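Local coordinates for protein T cell receptor mu chain (Monodelphis domestica, PDB 7L15) that forms one chain of the marsupial gamma-mu T cell receptor, where it pairs with the gamma chain and probably takes part in antigen recognition, at residues E14-E20 and Y103-V109; S46-W50 and W61-N66; G75-S79 and L90-L95. One frame throughout, in Å; residues are numbered along the deposited sequence.

Contact 1: E14-E20 and Y103-V109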
loop_
_atom_site.group_PDB
_atom_site.type_symbol
_atom_site.label_atom_id
_atom_site.label_comp_id
_atom_site.label_asym_id
_atom_site.label_seq_id
_atom_site.Cartn_x
_atom_site.Cartn_y
_atom_site.Cartn_z
ATOM N N GLU A 14 10.926 -27.102 19.912
ATOM C CA GLU A 14 10.008 -25.975 19.984
ATOM C C GLU A 14 9.341 -25.785 18.633
ATOM O O GLU A 14 9.932 -26.074 17.592
ATOM C CB GLU A 14 10.732 -24.677 20.393
ATOM C CG GLU A 14 11.722 -24.138 19.351
ATOM C CD GLU A 14 12.406 -22.829 19.768
ATOM O OE1 GLU A 14 12.410 -22.512 20.992
ATOM O OE2 GLU A 14 12.948 -22.136 18.863
ATOM N N LYS A 15 8.102 -25.311 18.671
ATOM C CA LYS A 15 7.418 -24.768 17.505
ATOM C C LYS A 15 6.943 -23.363 17.857
ATOM O O LYS A 15 6.562 -23.103 19.003
ATOM C CB LYS A 15 6.238 -25.653 17.087
ATOM N N THR A 16 7.001 -22.441 16.898
ATOM C CA THR A 16 6.588 -21.056 17.144
ATOM C C THR A 16 5.147 -20.882 16.679
ATOM O O THR A 16 4.884 -20.733 15.488
ATOM C CB THR A 16 7.508 -20.072 16.434
ATOM O OG1 THR A 16 8.849 -20.257 16.893
ATOM C CG2 THR A 16 7.053 -18.648 16.711
ATOM N N LEU A 17 4.210 -20.907 17.620
ATOM C CA LEU A 17 2.797 -20.703 17.334
ATOM C C LEU A 17 2.399 -19.329 17.863
ATOM O O LEU A 17 2.592 -19.033 19.051
ATOM C CB LEU A 17 1.949 -21.803 17.977
ATOM C CG LEU A 17 2.455 -23.231 17.762
ATOM C CD1 LEU A 17 1.615 -24.236 18.559
ATOM C CD2 LEU A 17 2.483 -23.563 16.266
ATOM N N LEU A 18 1.844 -18.501 16.992
ATOM C CA LEU A 18 1.440 -17.144 17.350
ATOM C C LEU A 18 0.094 -16.888 16.699
ATOM O O LEU A 18 -0.069 -17.155 15.504
ATOM C CB LEU A 18 2.460 -16.091 16.870
ATOM C CG LEU A 18 3.968 -16.327 17.092
ATOM C CD1 LEU A 18 4.779 -15.457 16.148
ATOM C CD2 LEU A 18 4.349 -16.016 18.513
ATOM N N THR A 19 -0.850 -16.360 17.470
ATOM C CA THR A 19 -2.200 -16.100 16.984
ATOM C C THR A 19 -2.621 -14.733 17.490
ATOM O O THR A 19 -2.779 -14.544 18.705
ATOM C CB THR A 19 -3.176 -17.179 17.465
ATOM O OG1 THR A 19 -2.704 -18.443 17.020
ATOM C CG2 THR A 19 -4.549 -16.954 16.893
ATOM N N GLU A 20 -2.790 -13.784 16.567
ATOM C CA GLU A 20 -3.171 -12.425 16.923
ATOM C C GLU A 20 -4.686 -12.288 16.930
ATOM O O GLU A 20 -5.387 -12.871 16.093
ATOM C CB GLU A 20 -2.562 -11.402 15.956
ATOM C CG GLU A 20 -1.061 -11.555 15.738
ATOM C CD GLU A 20 -0.705 -12.566 14.659
ATOM O OE1 GLU A 20 -1.543 -13.452 14.352
ATOM O OE2 GLU A 20 0.407 -12.446 14.095
ATOM N N TYR A 103 -1.773 -6.340 11.312
ATOM C CA TYR A 103 -0.850 -6.359 12.442
ATOM C C TYR A 103 -0.389 -7.787 12.731
ATOM O O TYR A 103 -1.209 -8.670 13.000
ATOM C CB TYR A 103 -1.518 -5.737 13.667
ATOM C CG TYR A 103 -1.593 -4.233 13.576
ATOM C CD1 TYR A 103 -2.560 -3.617 12.796
ATOM C CD2 TYR A 103 -0.663 -3.425 14.242
ATOM C CE1 TYR A 103 -2.617 -2.244 12.689
ATOM C CE2 TYR A 103 -0.709 -2.041 14.137
ATOM C CZ TYR A 103 -1.686 -1.461 13.357
ATOM O OH TYR A 103 -1.755 -0.093 13.233
ATOM N N HIS A 104 0.919 -8.003 12.701
ATOM C CA HIS A 104 1.521 -9.309 12.914
ATOM C C HIS A 104 2.331 -9.310 14.200
ATOM O O HIS A 104 3.098 -8.381 14.460
ATOM C CB HIS A 104 2.427 -9.699 11.743
ATOM C CG HIS A 104 1.688 -9.959 10.473
ATOM N ND1 HIS A 104 1.325 -11.226 10.071
ATOM C CD2 HIS A 104 1.217 -9.114 9.524
ATOM C CE1 HIS A 104 0.691 -11.152 8.915
ATOM N NE2 HIS A 104 0.612 -9.883 8.560
ATOM N N CYS A 105 2.117 -10.337 15.008
ATOM C CA CYS A 105 3.043 -10.733 16.053
ATOM C C CYS A 105 4.239 -11.459 15.430
ATOM O O CYS A 105 4.081 -12.243 14.489
ATOM C CB CYS A 105 2.283 -11.643 17.014
ATOM S SG CYS A 105 3.010 -12.232 18.541
ATOM N N ALA A 106 5.438 -11.195 15.938
ATOM C CA ALA A 106 6.642 -11.810 15.385
ATOM C C ALA A 106 7.565 -12.290 16.500
ATOM O O ALA A 106 7.668 -11.642 17.541
ATOM C CB ALA A 106 7.413 -10.832 14.480
ATOM N N ARG A 107 8.249 -13.416 16.264
ATOM C CA ARG A 107 9.262 -13.944 17.165
ATOM C C ARG A 107 10.595 -14.009 16.437
ATOM O O ARG A 107 10.674 -14.532 15.319
ATOM C CB ARG A 107 8.897 -15.345 17.691
ATOM C CG ARG A 107 10.033 -16.004 18.528
ATOM C CD ARG A 107 9.689 -17.416 19.041
ATOM N NE ARG A 107 10.714 -17.980 19.934
ATOM C CZ ARG A 107 11.227 -19.211 19.826
ATOM N NH1 ARG A 107 10.819 -20.038 18.868
ATOM N NH2 ARG A 107 12.143 -19.633 20.702
ATOM N N ARG A 108 11.640 -13.497 17.076
ATOM C CA ARG A 108 12.983 -13.616 16.535
ATOM C C ARG A 108 13.540 -14.994 16.876
ATOM O O ARG A 108 13.477 -15.424 18.029
ATOM C CB ARG A 108 13.879 -12.505 17.088
ATOM C CG ARG A 108 15.319 -12.607 16.618
ATOM C CD ARG A 108 16.103 -11.351 16.986
ATOM N NE ARG A 108 17.427 -11.418 16.393
ATOM C CZ ARG A 108 18.121 -10.369 15.976
ATOM N NH1 ARG A 108 17.616 -9.144 16.078
ATOM N NH2 ARG A 108 19.314 -10.556 15.433
ATOM N N VAL A 109 14.045 -15.695 15.860
ATOM C CA VAL A 109 14.482 -17.086 15.965
ATOM C C VAL A 109 15.806 -17.239 15.225
ATOM O O VAL A 109 15.944 -16.762 14.096
ATOM C CB VAL A 109 13.425 -18.049 15.383
ATOM C CG1 VAL A 109 13.987 -19.443 15.212
ATOM C CG2 VAL A 109 12.176 -18.072 16.269
#

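Contact 2: S46-W50 and W61-N66. With NAG (2-acetamido-2-deoxy-beta-D-glucopyranose), chain D.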
loop_
_atom_site.group_PDB
_atom_site.type_symbol
_atom_site.label_atom_id
_atom_site.label_comp_id
_atom_site.label_asym_id
_atom_site.label_seq_id
_atom_site.Cartn_x
_atom_site.Cartn_y
_atom_site.Cartn_z
ATOM N N SER A 46 11.832 -15.407 25.686
ATOM C CA SER A 46 11.689 -15.158 24.258
ATOM C C SER A 46 11.746 -13.672 23.948
ATOM O O SER A 46 11.627 -12.812 24.821
ATOM C CB SER A 46 10.377 -15.733 23.726
ATOM O OG SER A 46 9.298 -14.916 24.159
ATOM N N GLN A 47 11.940 -13.388 22.664
ATOM C CA GLN A 47 11.931 -12.043 22.109
ATOM C C GLN A 47 10.801 -11.949 21.090
ATOM O O GLN A 47 10.779 -12.708 20.111
ATOM C CB GLN A 47 13.270 -11.716 21.457
ATOM C CG GLN A 47 13.221 -10.428 20.645
ATOM C CD GLN A 47 13.242 -9.179 21.533
ATOM O OE1 GLN A 47 14.026 -9.095 22.493
ATOM N NE2 GLN A 47 12.379 -8.207 21.218
ATOM N N LEU A 48 9.880 -11.011 21.316
ATOM C CA LEU A 48 8.625 -10.889 20.590
ATOM C C LEU A 48 8.412 -9.440 20.163
ATOM O O LEU A 48 8.699 -8.520 20.930
ATOM C CB LEU A 48 7.446 -11.357 21.481
ATOM C CG LEU A 48 7.542 -12.815 21.934
ATOM C CD1 LEU A 48 6.351 -13.272 22.743
ATOM C CD2 LEU A 48 7.646 -13.643 20.702
ATOM N N ASP A 49 7.854 -9.239 18.962
ATOM C CA ASP A 49 7.669 -7.909 18.376
ATOM C C ASP A 49 6.320 -7.827 17.666
ATOM O O ASP A 49 5.675 -8.837 17.367
ATOM C CB ASP A 49 8.758 -7.564 17.346
ATOM C CG ASP A 49 10.168 -7.665 17.899
ATOM O OD1 ASP A 49 10.358 -7.406 19.097
ATOM O OD2 ASP A 49 11.093 -7.998 17.120
ATOM N N TRP A 50 5.921 -6.603 17.347
ATOM C CA TRP A 50 4.752 -6.338 16.513
ATOM C C TRP A 50 5.200 -5.607 15.259
ATOM O O TRP A 50 5.938 -4.618 15.349
ATOM C CB TRP A 50 3.725 -5.487 17.260
ATOM C CG TRP A 50 2.987 -6.209 18.348
ATOM C CD1 TRP A 50 3.280 -6.217 19.685
ATOM C CD2 TRP A 50 1.805 -7.005 18.193
ATOM N NE1 TRP A 50 2.348 -6.962 20.367
ATOM C CE2 TRP A 50 1.438 -7.461 19.471
ATOM C CE3 TRP A 50 1.023 -7.372 17.099
ATOM C CZ2 TRP A 50 0.325 -8.256 19.680
ATOM C CZ3 TRP A 50 -0.090 -8.176 17.310
ATOM C CH2 TRP A 50 -0.424 -8.605 18.592
ATOM N N TRP A 61 8.410 -2.227 11.605
ATOM C CA TRP A 61 8.499 -2.529 13.023
ATOM C C TRP A 61 7.786 -1.451 13.841
ATOM O O TRP A 61 7.940 -0.257 13.586
ATOM C CB TRP A 61 9.963 -2.630 13.430
ATOM C CG TRP A 61 10.177 -2.866 14.884
ATOM C CD1 TRP A 61 10.127 -4.055 15.534
ATOM C CD2 TRP A 61 10.494 -1.876 15.870
ATOM N NE1 TRP A 61 10.397 -3.876 16.874
ATOM C CE2 TRP A 61 10.623 -2.545 17.106
ATOM C CE3 TRP A 61 10.678 -0.491 15.828
ATOM C CZ2 TRP A 61 10.929 -1.874 18.295
ATOM C CZ3 TRP A 61 10.982 0.182 17.016
ATOM C CH2 TRP A 61 11.106 -0.516 18.232
ATOM N N LEU A 62 7.004 -1.879 14.831
ATOM C CA LEU A 62 6.278 -0.969 15.708
ATOM C C LEU A 62 6.821 -0.940 17.125
ATOM O O LEU A 62 6.979 0.142 17.697
ATOM C CB LEU A 62 4.797 -1.349 15.771
ATOM C CG LEU A 62 4.003 -1.342 14.478
ATOM C CD1 LEU A 62 2.586 -1.704 14.815
ATOM C CD2 LEU A 62 4.091 0.009 13.824
ATOM N N THR A 63 7.061 -2.112 17.716
ATOM C CA THR A 63 7.451 -2.244 19.115
ATOM C C THR A 63 7.826 -3.699 19.362
ATOM O O THR A 63 7.470 -4.582 18.584
ATOM C CB THR A 63 6.322 -1.809 20.063
ATOM O OG1 THR A 63 6.687 -2.082 21.423
ATOM C CG2 THR A 63 5.044 -2.533 19.735
ATOM N N GLY A 64 8.572 -3.935 20.445
ATOM C CA GLY A 64 8.943 -5.294 20.800
ATOM C C GLY A 64 9.378 -5.356 22.242
ATOM O O GLY A 64 9.535 -4.327 22.901
ATOM N N LEU A 65 9.571 -6.578 22.737
ATOM C CA LEU A 65 9.935 -6.711 24.142
ATOM C C LEU A 65 10.488 -8.096 24.424
ATOM O O LEU A 65 10.232 -9.058 23.691
ATOM C CB LEU A 65 8.744 -6.432 25.069
ATOM C CG LEU A 65 7.642 -7.482 25.237
ATOM C CD1 LEU A 65 6.743 -7.147 26.419
ATOM C CD2 LEU A 65 6.810 -7.628 23.982
ATOM N N ASN A 66 11.287 -8.158 25.486
ATOM C CA ASN A 66 11.659 -9.405 26.139
ATOM C C ASN A 66 11.462 -9.179 27.637
ATOM O O ASN A 66 10.801 -8.227 28.074
ATOM C CB ASN A 66 13.081 -9.847 25.765
ATOM C CG ASN A 66 14.141 -8.802 26.089
ATOM O OD1 ASN A 66 14.113 -8.159 27.139
ATOM N ND2 ASN A 66 15.090 -8.634 25.166
HETATM C C1 NAG D . 16.194 -7.711 25.294
HETATM C C2 NAG D . 17.497 -8.505 25.551
HETATM C C3 NAG D . 18.703 -7.565 25.612
HETATM C C4 NAG D . 18.745 -6.686 24.371
HETATM C C5 NAG D . 17.432 -5.920 24.279
HETATM C C6 NAG D . 17.358 -4.960 23.113
HETATM C C7 NAG D . 17.183 -10.606 26.787
HETATM C C8 NAG D . 17.062 -11.241 28.138
HETATM N N2 NAG D . 17.387 -9.284 26.775
HETATM O O3 NAG D . 19.908 -8.314 25.710
HETATM O O4 NAG D . 19.855 -5.796 24.418
HETATM O O5 NAG D . 16.358 -6.861 24.133
HETATM O O6 NAG D . 17.458 -5.627 21.864
HETATM O O7 NAG D . 17.106 -11.259 25.751
#

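Contact 3: G75-S79 and L90-L95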
loop_
_atom_site.group_PDB
_atom_site.type_symbol
_atom_site.label_atom_id
_atom_site.label_comp_id
_atom_site.label_asym_id
_atom_site.label_seq_id
_atom_site.Cartn_x
_atom_site.Cartn_y
_atom_site.Cartn_z
ATOM N N GLY A 75 5.772 7.316 20.902
ATOM C CA GLY A 75 5.262 7.351 22.268
ATOM C C GLY A 75 3.890 6.714 22.438
ATOM O O GLY A 75 3.620 6.064 23.451
ATOM N N ARG A 76 3.000 6.903 21.463
ATOM C CA ARG A 76 1.638 6.386 21.573
ATOM C C ARG A 76 1.552 4.852 21.415
ATOM O O ARG A 76 0.467 4.290 21.625
ATOM C CB ARG A 76 0.733 7.086 20.552
ATOM C CG ARG A 76 1.076 6.791 19.093
ATOM C CD ARG A 76 0.366 7.718 18.080
ATOM N NE ARG A 76 0.716 7.251 16.738
ATOM C CZ ARG A 76 -0.065 6.515 15.949
ATOM N NH1 ARG A 76 -1.298 6.184 16.323
ATOM N NH2 ARG A 76 0.394 6.120 14.768
ATOM N N ILE A 77 2.660 4.170 21.110
ATOM C CA ILE A 77 2.708 2.726 20.859
ATOM C C ILE A 77 3.440 2.033 22.005
ATOM O O ILE A 77 4.550 2.440 22.371
ATOM C CB ILE A 77 3.427 2.431 19.535
ATOM C CG1 ILE A 77 2.701 3.110 18.365
ATOM C CG2 ILE A 77 3.627 0.897 19.337
ATOM C CD1 ILE A 77 3.258 2.770 17.002
ATOM N N THR A 78 2.838 0.982 22.569
ATOM C CA THR A 78 3.504 0.213 23.622
ATOM C C THR A 78 3.107 -1.258 23.518
ATOM O O THR A 78 2.119 -1.619 22.878
ATOM C CB THR A 78 3.181 0.727 25.043
ATOM O OG1 THR A 78 1.768 0.765 25.227
ATOM C CG2 THR A 78 3.745 2.140 25.300
ATOM N N SER A 79 3.894 -2.108 24.164
ATOM C CA SER A 79 3.582 -3.522 24.243
ATOM C C SER A 79 3.832 -4.002 25.668
ATOM O O SER A 79 4.511 -3.345 26.451
ATOM C CB SER A 79 4.401 -4.329 23.235
ATOM O OG SER A 79 5.773 -4.037 23.386
ATOM N N LEU A 90 -0.386 -5.391 22.347
ATOM C CA LEU A 90 -0.027 -4.165 21.661
ATOM C C LEU A 90 -1.040 -3.097 22.032
ATOM O O LEU A 90 -2.243 -3.367 22.113
ATOM C CB LEU A 90 0.007 -4.370 20.147
ATOM C CG LEU A 90 0.110 -3.127 19.267
ATOM C CD1 LEU A 90 1.480 -2.541 19.385
ATOM C CD2 LEU A 90 -0.175 -3.455 17.801
ATOM N N GLN A 91 -0.565 -1.888 22.272
ATOM C CA GLN A 91 -1.475 -0.776 22.479
ATOM C C GLN A 91 -1.029 0.407 21.646
ATOM O O GLN A 91 0.133 0.808 21.711
ATOM C CB GLN A 91 -1.564 -0.370 23.944
ATOM C CG GLN A 91 -2.356 0.908 24.091
ATOM C CD GLN A 91 -2.520 1.354 25.528
ATOM O OE1 GLN A 91 -3.401 0.861 26.243
ATOM N NE2 GLN A 91 -1.680 2.303 25.957
ATOM N N ILE A 92 -1.949 0.949 20.850
ATOM C CA ILE A 92 -1.680 2.122 20.043
ATOM C C ILE A 92 -2.791 3.114 20.320
ATOM O O ILE A 92 -3.952 2.889 19.943
ATOM C CB ILE A 92 -1.580 1.814 18.546
ATOM C CG1 ILE A 92 -0.433 0.845 18.288
ATOM C CG2 ILE A 92 -1.295 3.089 17.771
ATOM C CD1 ILE A 92 -0.156 0.615 16.805
ATOM N N GLU A 93 -2.445 4.195 20.994
ATOM C CA GLU A 93 -3.404 5.240 21.278
ATOM C C GLU A 93 -3.518 6.157 20.085
ATOM O O GLU A 93 -2.612 6.236 19.249
ATOM C CB GLU A 93 -2.979 6.040 22.500
ATOM C CG GLU A 93 -2.739 5.170 23.692
ATOM C CD GLU A 93 -2.938 5.914 24.978
ATOM O OE1 GLU A 93 -1.962 6.015 25.741
ATOM O OE2 GLU A 93 -4.067 6.407 25.216
ATOM N N ASP A 94 -4.656 6.854 20.020
ATOM C CA ASP A 94 -4.879 7.937 19.063
ATOM C C ASP A 94 -4.755 7.449 17.619
ATOM O O ASP A 94 -4.027 8.025 16.806
ATOM C CB ASP A 94 -3.938 9.119 19.330
ATOM C CG ASP A 94 -4.409 10.395 18.644
ATOM O OD1 ASP A 94 -5.565 10.407 18.180
ATOM O OD2 ASP A 94 -3.641 11.379 18.557
ATOM N N LEU A 95 -5.490 6.379 17.303
ATOM C CA LEU A 95 -5.446 5.807 15.963
ATOM C C LEU A 95 -5.822 6.839 14.908
ATOM O O LEU A 95 -6.718 7.666 15.105
ATOM C CB LEU A 95 -6.406 4.622 15.855
ATOM C CG LEU A 95 -6.067 3.304 16.543
ATOM C CD1 LEU A 95 -7.267 2.366 16.423
ATOM C CD2 LEU A 95 -4.840 2.702 15.893
HETATM O O HOH W 1 0.431 2.903 24.271
#

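Contact 1: E14-E20 and Y103-V109
The guanidinium of Arg107 is met along its edge, near its own plane, by the carboxylate of Glu14 and the hydroxyl of Thr16. Glu14 makes a salt bridge there: NH2 of Arg107 reaches OE1 of Glu14 at 2.9 Å, and a weak second bond runs from NH1 to OE2. The planes of the two groups stand 68° apart, and NH2 meets OE1 from above the carboxylate plane rather than within it. NH1 also donates to Thr16 OG1 at 2.8 Å, this time in the guanidinium plane, so two good bonds and a weak one limit the rotation of the group. Arg107 gets there with a chain extended from CG to NE, CG anti to the backbone N (chi1 173°), its CD passing 3.7 Å from Thr16 CG2.

Farther along, Glu20 turns its acid back onto the opposing backbone. Its chain bends at chi2 (85°), and OE2 accepts the N-H of Cys105 at 2.9 Å through its anti lone pair, while OE1 takes a weak bond from Gly123 N. Between these polar ends lies Leu18, with CD2 4.0 Å from Cys105 SG and CD1 against the Cys105 carbonyl oxygen.

Cys105 is disulfide-bonded to Cys36, the pin between the two sheets of an immunoglobulin V domain. The strands run antiparallel in sense, but their axes are 7.0 Å apart and they meet through side chains packed on each other and on the opposing backbone, without backbone pairing. Strand 17-27 pairs its backbone with strand 32-39, whereas strand 101-109 lies beside strand 48-53 and strand 117-120.

Contact 2: S46-W50 and W61-N66
Four backbone hydrogen bonds join Leu48, Trp50 and their partners in antiparallel register. Leu48 and Leu65 form a hydrogen-bonded pair, exchanging N-H to O bonds in both directions, the shorter from Leu65 N to Leu48 O at 2.8 Å. Trp50 N donates to Thr63 O, while Trp50 O is taken by Leu62 N instead of Thr63 N, a beta bulge at Leu62-Thr63 opposite Trp50. The intervening pair, Asp49 and Gly64, is non-hydrogen-bonded and unusually close, with CA atoms 3.8 Å apart and Asp49 OD1 only 3.1 Å from Gly64 CA.

Among the side-chain polar contacts, Gln47 uses both ends of its amide. The chain bends at chi2 (76°), which brings OE1 over to Asn66 ND2 (2.9 Å) and NE2 to Asp49 OD1 (3.0 Å). The first bond links amides turned 80° to one another; the second lies in the Gln47 amide plane and meets the syn side of the carboxylate. Asn66 ND2 is also the glycosylated nitrogen, bonded covalently to C1 of an N-acetylglucosamine, and its OD1 accepts from Ser68 N and Ser69 N. The asparagine that carries the sugar is thus held by Gln47 across the hairpin and by Ser68 and Ser69 just beyond it.

Aromatic and apolar packing completes the contact. The Trp61 ring presents its edge to Asp49 CG, NE1 lying 3.9 Å away, and holds the backbone N of Thr63 over one face. Thr63 CG2 runs alongside Trp50, 4.1 Å from CB, and Leu65 CD2 packs on Leu48 O.

Trp50 and Leu48 lean on Ile88 of strand 87-92, while Gln47 and Trp61 pack on the gamma chain. The hairpin lies between strand 101-109, beside strand 48-53, and strand 70-72, beside strand 60-65.

Contact 3: G75-S79 and L90-L95
Thr78 and Gln91 form the hydrogen-bonded antiparallel pair at the centre, each N-H reaching the other's carbonyl oxygen at 2.8 Å. A third backbone bond, from Glu93 N to Arg76 O, carries the pairing past the strand ends. CA-H...O contacts supplement these, as from Ile77 CA to Gln91 O.

Side-chain polar bonds gather at Arg76. Its CG sits between the backbone N and carbonyl carbon (chi1 66°), and from there the extended chain reaches across to the turn after strand 87-92, where NH1 donates to Glu93 O at 3.2 Å, near the guanidinium plane. Ile92 CG2 approaches NH1 of Arg76 obliquely, at 3.4 Å. The remaining nitrogens of Arg76 find acids: NE bridges to Glu74 and NH2 to Asp99. On the face carrying Thr78 and Gln91, one water joins three groups, donating to Arg76 O, accepting from Gln91 NE2 and lying 2.7 Å from Thr78 OG1.

Apolar contacts occupy the reverse face. Ile77 and Ile92 lie side by side and point the same way, CG1 to CG1 at 3.9 Å, while the side chains of Ile77 and Leu90 meet at an angle, CG2 of Ile77 4.1 Å from CD1 of Leu90.

This hairpin of strands 77-82 and 87-92 turns its isoleucines and Leu90 toward the domain core, where they meet Thr63 and Leu62 of strand 60-65 and Tyr103 of strand 101-109. Strand 87-92 pairs on its other side with strand 32-39.

How the contacts relate
All three contacts belong to the immunoglobulin V domain of the chain. Contact 1 closes a long loop, and contacts 2 and 3, each a hairpin, follow one another inside it. The centres of contacts 1 and 2 lie about 10 Å apart, those of 2 and 3 about 13 Å, and those of 1 and 3 about 20 Å. Strands 101-109 and 48-53 are neighbours, hydrogen-bonded from Ala106 N to Asp49 O (2.8 Å). Contacts 2 and 3 are joined by Trp50 packing on Leu90 and by a hydrogen bond between Thr63 OG1 and Ser79 OG (2.9 Å). Together the contacts join the two sheets of the sandwich around one core, leaving residues of contacts 1 and 2 against the gamma chain.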